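Local coordinates for acyl-CoA dehydrogenase domain protein Tcur3483 (Thermomonospora curvata, PDB 6WY9) that binds FAD and probably acts as an acyl-CoA dehydrogenase-type oxidoreductase on CH-CH groups of its substrates, at residues 271-282 with 365-373. Numbering follows the deposited sequence.
Sequences RMIRLWEDVVAW and VLAGQIEQL. With GOL (glycerol), chain L; GOL (glycerol), chain K.
In the C-terminal helical domain of the acyl-CoA dehydrogenase fold, Arg271, Leu275 and Val279 of helix 263-286 meet Gln369, Ile370 and Leu373 at the start of helix 369-380. The two helix segments run roughly antiparallel, at 140°, with axes 11.7 Å apart. The turn 365-368 leads into the second helix, with Gly368 at its N-cap. The core is aliphatic. Leu275 CD1 lies against Ile370 CG1, at 4.2 Å. Val279 CG2 packs tightly on Ile370 CD1, at 3.4 Å, and also meets Leu366 CD1. Both methyls of Leu366 rest on Asp278 CB. Met272 and Leu373 pass each other in opposite directions, with SD near CD1, and helix 326-350 backs this layer through Val343 and Ile350. Near the other end, Val365 CG1 approaches Trp282 NE1 obliquely, 3.5 Å away.

A polar group borders the core. With chi1 at -178° turning CG away from the backbone N, the extended chain of Arg271 carries the guanidinium across to the second helix. Its NH2 donates to Gln369 OE1 over 2.7 Å. The oxygen lies near the guanidinium plane and offers an in-plane lone pair. Leu373 CD1 sits over the centre of one guanidinium face, 3.8 Å above the plane. Two glycerols, probably picked up during crystallisation, bind NE and NH1: Arg271 NE donates to O3 of the chain K molecule, and NH1 to O1 of the chain L molecule over a longer 3.2 Å. The chain K O3 also donates to Gln369 OE1, so two donors grip that oxygen. The other end of the amide is tied back to its own turn. Gln369 NE2 donates to Leu366 O at 3.1 Å from above the carbonyl plane, while Gln369 N reaches the same oxygen from the opposite face.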
loop_
_atom_site.group_PDB
_atom_site.type_symbol
_atom_site.label_atom_id
_atom_site.label_comp_id
_atom_site.label_asym_id
_atom_site.label_seq_id
_atom_site.Cartn_x
_atom_site.Cartn_y
_atom_site.Cartn_z
ATOM N N ARG A 271 -17.381 -15.119 5.494
ATOM C CA ARG A 271 -17.543 -14.674 6.872
ATOM C C ARG A 271 -17.127 -13.210 7.052
ATOM O O ARG A 271 -17.781 -12.451 7.779
ATOM C CB ARG A 271 -16.731 -15.583 7.795
ATOM C CG ARG A 271 -16.906 -15.186 9.230
ATOM C CD ARG A 271 -16.535 -16.266 10.214
ATOM N NE ARG A 271 -16.806 -15.754 11.547
ATOM C CZ ARG A 271 -16.242 -16.187 12.663
ATOM N NH1 ARG A 271 -15.364 -17.177 12.624
ATOM N NH2 ARG A 271 -16.569 -15.624 13.817
ATOM N N MET A 272 -16.036 -12.790 6.419
ATOM C CA MET A 272 -15.640 -11.384 6.528
ATOM C C MET A 272 -16.641 -10.441 5.855
ATOM O O MET A 272 -16.799 -9.276 6.276
ATOM C CB MET A 272 -14.243 -11.164 5.917
ATOM C CG MET A 272 -13.144 -11.917 6.662
ATOM S SD MET A 272 -13.135 -11.562 8.423
ATOM C CE MET A 272 -13.131 -9.751 8.498
ATOM N N ILE A 273 -17.294 -10.894 4.795
ATOM C CA ILE A 273 -18.346 -10.077 4.186
ATOM C C ILE A 273 -19.485 -9.860 5.178
ATOM O O ILE A 273 -19.975 -8.731 5.369
ATOM C CB ILE A 273 -18.839 -10.735 2.883
ATOM C CG1 ILE A 273 -17.763 -10.616 1.796
ATOM C CG2 ILE A 273 -20.156 -10.080 2.390
ATOM C CD1 ILE A 273 -18.069 -11.425 0.512
ATOM N N ARG A 274 -19.911 -10.937 5.848
ATOM C CA ARG A 274 -20.968 -10.810 6.860
ATOM C C ARG A 274 -20.572 -9.848 7.990
ATOM O O ARG A 274 -21.399 -9.053 8.470
ATOM C CB ARG A 274 -21.324 -12.186 7.444
ATOM C CG ARG A 274 -21.923 -13.171 6.451
ATOM C CD ARG A 274 -23.094 -12.566 5.686
ATOM N NE ARG A 274 -24.011 -13.561 5.127
ATOM C CZ ARG A 274 -25.048 -14.087 5.782
ATOM N NH1 ARG A 274 -25.312 -13.738 7.036
ATOM N NH2 ARG A 274 -25.825 -14.973 5.181
ATOM N N LEU A 275 -19.343 -9.968 8.480
ATOM C CA LEU A 275 -18.878 -9.094 9.539
ATOM C C LEU A 275 -18.811 -7.635 9.070
ATOM O O LEU A 275 -19.146 -6.731 9.831
ATOM C CB LEU A 275 -17.511 -9.578 10.041
ATOM C CG LEU A 275 -17.681 -10.827 10.929
ATOM C CD1 LEU A 275 -16.339 -11.556 11.232
ATOM C CD2 LEU A 275 -18.451 -10.503 12.251
ATOM N N TRP A 276 -18.353 -7.395 7.834
ATOM C CA TRP A 276 -18.405 -6.057 7.251
ATOM C C TRP A 276 -19.830 -5.499 7.293
ATOM O O TRP A 276 -20.057 -4.378 7.748
ATOM C CB TRP A 276 -17.852 -6.101 5.816
ATOM C CG TRP A 276 -17.874 -4.754 5.074
ATOM C CD1 TRP A 276 -16.817 -3.900 4.901
ATOM C CD2 TRP A 276 -18.972 -4.173 4.369
ATOM N NE1 TRP A 276 -17.208 -2.793 4.163
ATOM C CE2 TRP A 276 -18.519 -2.931 3.824
ATOM C CE3 TRP A 276 -20.304 -4.550 4.166
ATOM C CZ2 TRP A 276 -19.348 -2.090 3.087
ATOM C CZ3 TRP A 276 -21.135 -3.699 3.435
ATOM C CH2 TRP A 276 -20.644 -2.474 2.911
ATOM N N GLU A 277 -20.810 -6.287 6.855
ATOM C CA GLU A 277 -22.198 -5.853 6.936
ATOM C C GLU A 277 -22.613 -5.533 8.363
ATOM O O GLU A 277 -23.362 -4.573 8.597
ATOM C CB GLU A 277 -23.130 -6.922 6.388
ATOM C CG GLU A 277 -23.009 -7.161 4.923
ATOM C CD GLU A 277 -23.955 -8.266 4.503
ATOM O OE1 GLU A 277 -23.967 -9.349 5.136
ATOM O OE2 GLU A 277 -24.734 -8.017 3.576
ATOM N N ASP A 278 -22.217 -6.376 9.322
ATOM C CA ASP A 278 -22.622 -6.130 10.696
ATOM C C ASP A 278 -22.014 -4.836 11.212
ATOM O O ASP A 278 -22.653 -4.098 11.978
ATOM C CB ASP A 278 -22.201 -7.289 11.587
ATOM C CG ASP A 278 -22.938 -8.574 11.275
ATOM O OD1 ASP A 278 -24.042 -8.563 10.673
ATOM O OD2 ASP A 278 -22.369 -9.616 11.655
ATOM N N VAL A 279 -20.768 -4.551 10.820
ATOM C CA VAL A 279 -20.131 -3.310 11.238
ATOM C C VAL A 279 -20.845 -2.107 10.627
ATOM O O VAL A 279 -21.059 -1.100 11.318
ATOM C CB VAL A 279 -18.626 -3.317 10.914
ATOM C CG1 VAL A 279 -18.043 -1.915 11.192
ATOM C CG2 VAL A 279 -17.908 -4.370 11.826
ATOM N N VAL A 280 -21.228 -2.177 9.337
ATOM C CA VAL A 280 -22.037 -1.101 8.748
ATOM C C VAL A 280 -23.266 -0.817 9.610
ATOM O O VAL A 280 -23.560 0.342 9.935
ATOM C CB VAL A 280 -22.440 -1.426 7.291
ATOM C CG1 VAL A 280 -23.389 -0.324 6.713
ATOM C CG2 VAL A 280 -21.210 -1.501 6.407
ATOM N N ALA A 281 -24.018 -1.866 9.972
ATOM C CA ALA A 281 -25.243 -1.675 10.760
ATOM C C ALA A 281 -24.933 -1.069 12.128
ATOM O O ALA A 281 -25.640 -0.163 12.600
ATOM C CB ALA A 281 -25.981 -3.017 10.945
ATOM N N TRP A 282 -23.890 -1.583 12.787
ATOM C CA TRP A 282 -23.474 -1.072 14.090
ATOM C C TRP A 282 -23.105 0.407 14.023
ATOM O O TRP A 282 -23.526 1.202 14.880
ATOM C CB TRP A 282 -22.291 -1.906 14.589
ATOM C CG TRP A 282 -21.595 -1.431 15.842
ATOM C CD1 TRP A 282 -21.897 -1.767 17.150
ATOM C CD2 TRP A 282 -20.460 -0.578 15.897
ATOM N NE1 TRP A 282 -21.003 -1.151 17.995
ATOM C CE2 TRP A 282 -20.110 -0.427 17.251
ATOM C CE3 TRP A 282 -19.710 0.095 14.924
ATOM C CZ2 TRP A 282 -19.017 0.365 17.665
ATOM C CZ3 TRP A 282 -18.638 0.870 15.326
ATOM C CH2 TRP A 282 -18.301 1.002 16.686
ATOM N N VAL A 365 -17.734 -5.876 20.928
ATOM C CA VAL A 365 -18.745 -5.636 19.897
ATOM C C VAL A 365 -18.782 -6.852 18.990
ATOM O O VAL A 365 -17.731 -7.400 18.627
ATOM C CB VAL A 365 -18.462 -4.348 19.096
ATOM C CG1 VAL A 365 -18.844 -3.128 19.918
ATOM C CG2 VAL A 365 -17.002 -4.258 18.824
ATOM N N LEU A 366 -19.992 -7.282 18.633
ATOM C CA LEU A 366 -20.144 -8.454 17.787
ATOM C C LEU A 366 -19.407 -9.628 18.423
ATOM O O LEU A 366 -18.697 -10.385 17.755
ATOM C CB LEU A 366 -19.645 -8.159 16.362
ATOM C CG LEU A 366 -20.412 -7.020 15.649
ATOM C CD1 LEU A 366 -19.724 -6.565 14.322
ATOM C CD2 LEU A 366 -21.882 -7.426 15.400
ATOM N N ALA A 367 -19.555 -9.753 19.752
ATOM C CA ALA A 367 -18.954 -10.811 20.560
ATOM C C ALA A 367 -17.423 -10.866 20.429
ATOM O O ALA A 367 -16.831 -11.910 20.677
ATOM C CB ALA A 367 -19.558 -12.187 20.225
ATOM N N GLY A 368 -16.763 -9.766 20.047
ATOM C CA GLY A 368 -15.312 -9.755 19.893
ATOM C C GLY A 368 -14.789 -10.502 18.682
ATOM O O GLY A 368 -13.583 -10.764 18.609
ATOM N N GLN A 369 -15.660 -10.854 17.725
ATOM C CA GLN A 369 -15.251 -11.728 16.621
ATOM C C GLN A 369 -14.154 -11.100 15.769
ATOM O O GLN A 369 -13.257 -11.799 15.278
ATOM C CB GLN A 369 -16.461 -12.049 15.734
ATOM C CG GLN A 369 -17.449 -12.958 16.390
ATOM C CD GLN A 369 -18.624 -13.181 15.458
ATOM O OE1 GLN A 369 -18.594 -14.064 14.599
ATOM N NE2 GLN A 369 -19.637 -12.343 15.586
ATOM N N ILE A 370 -14.267 -9.810 15.491
ATOM C CA ILE A 370 -13.274 -9.184 14.620
ATOM C C ILE A 370 -11.949 -9.042 15.355
ATOM O O ILE A 370 -10.868 -9.177 14.760
ATOM C CB ILE A 370 -13.789 -7.835 14.105
ATOM C CG1 ILE A 370 -14.991 -8.084 13.156
ATOM C CG2 ILE A 370 -12.632 -7.082 13.362
ATOM C CD1 ILE A 370 -15.895 -6.856 12.927
ATOM N N GLU A 371 -12.012 -8.772 16.658
ATOM C CA GLU A 371 -10.789 -8.797 17.452
ATOM C C GLU A 371 -10.130 -10.185 17.384
ATOM O O GLU A 371 -8.925 -10.294 17.142
ATOM C CB GLU A 371 -11.107 -8.389 18.885
ATOM C CG GLU A 371 -9.870 -8.030 19.730
ATOM C CD GLU A 371 -9.095 -9.247 20.195
ATOM O OE1 GLU A 371 -9.726 -10.306 20.456
ATOM O OE2 GLU A 371 -7.848 -9.128 20.324
ATOM N N GLN A 372 -10.896 -11.264 17.614
ATOM C CA GLN A 372 -10.262 -12.583 17.579
ATOM C C GLN A 372 -9.813 -12.981 16.161
ATOM O O GLN A 372 -8.715 -13.544 15.986
ATOM C CB GLN A 372 -11.187 -13.645 18.176
ATOM C CG GLN A 372 -10.572 -15.050 18.041
ATOM C CD GLN A 372 -11.288 -16.061 18.886
ATOM O OE1 GLN A 372 -12.492 -15.958 19.079
ATOM N NE2 GLN A 372 -10.556 -17.040 19.418
ATOM N N LEU A 373 -10.601 -12.631 15.131
ATOM C CA LEU A 373 -10.232 -12.975 13.753
ATOM C C LEU A 373 -8.981 -12.241 13.309
ATOM O O LEU A 373 -8.211 -12.776 12.514
ATOM C CB LEU A 373 -11.393 -12.674 12.779
ATOM C CG LEU A 373 -12.514 -13.740 12.803
ATOM C CD1 LEU A 373 -13.772 -13.259 12.072
ATOM C CD2 LEU A 373 -12.034 -15.094 12.225
HETATM C C1 GOL L . -13.243 -17.604 15.657
HETATM O O1 GOL L . -13.377 -18.578 14.724
HETATM C C2 GOL L . -14.625 -16.987 16.004
HETATM O O2 GOL L . -15.321 -17.741 16.885
HETATM C C3 GOL L . -14.160 -15.593 16.506
HETATM O O3 GOL L . -14.827 -15.322 17.690
HETATM C C1 GOL K . -22.188 -12.522 11.061
HETATM O O1 GOL K . -23.466 -12.450 11.659
HETATM C C2 GOL K . -21.249 -13.306 12.045
HETATM O O2 GOL K . -21.942 -13.828 13.122
HETATM C C3 GOL K . -20.597 -14.374 11.141
HETATM O O3 GOL K . -19.434 -14.804 11.777
#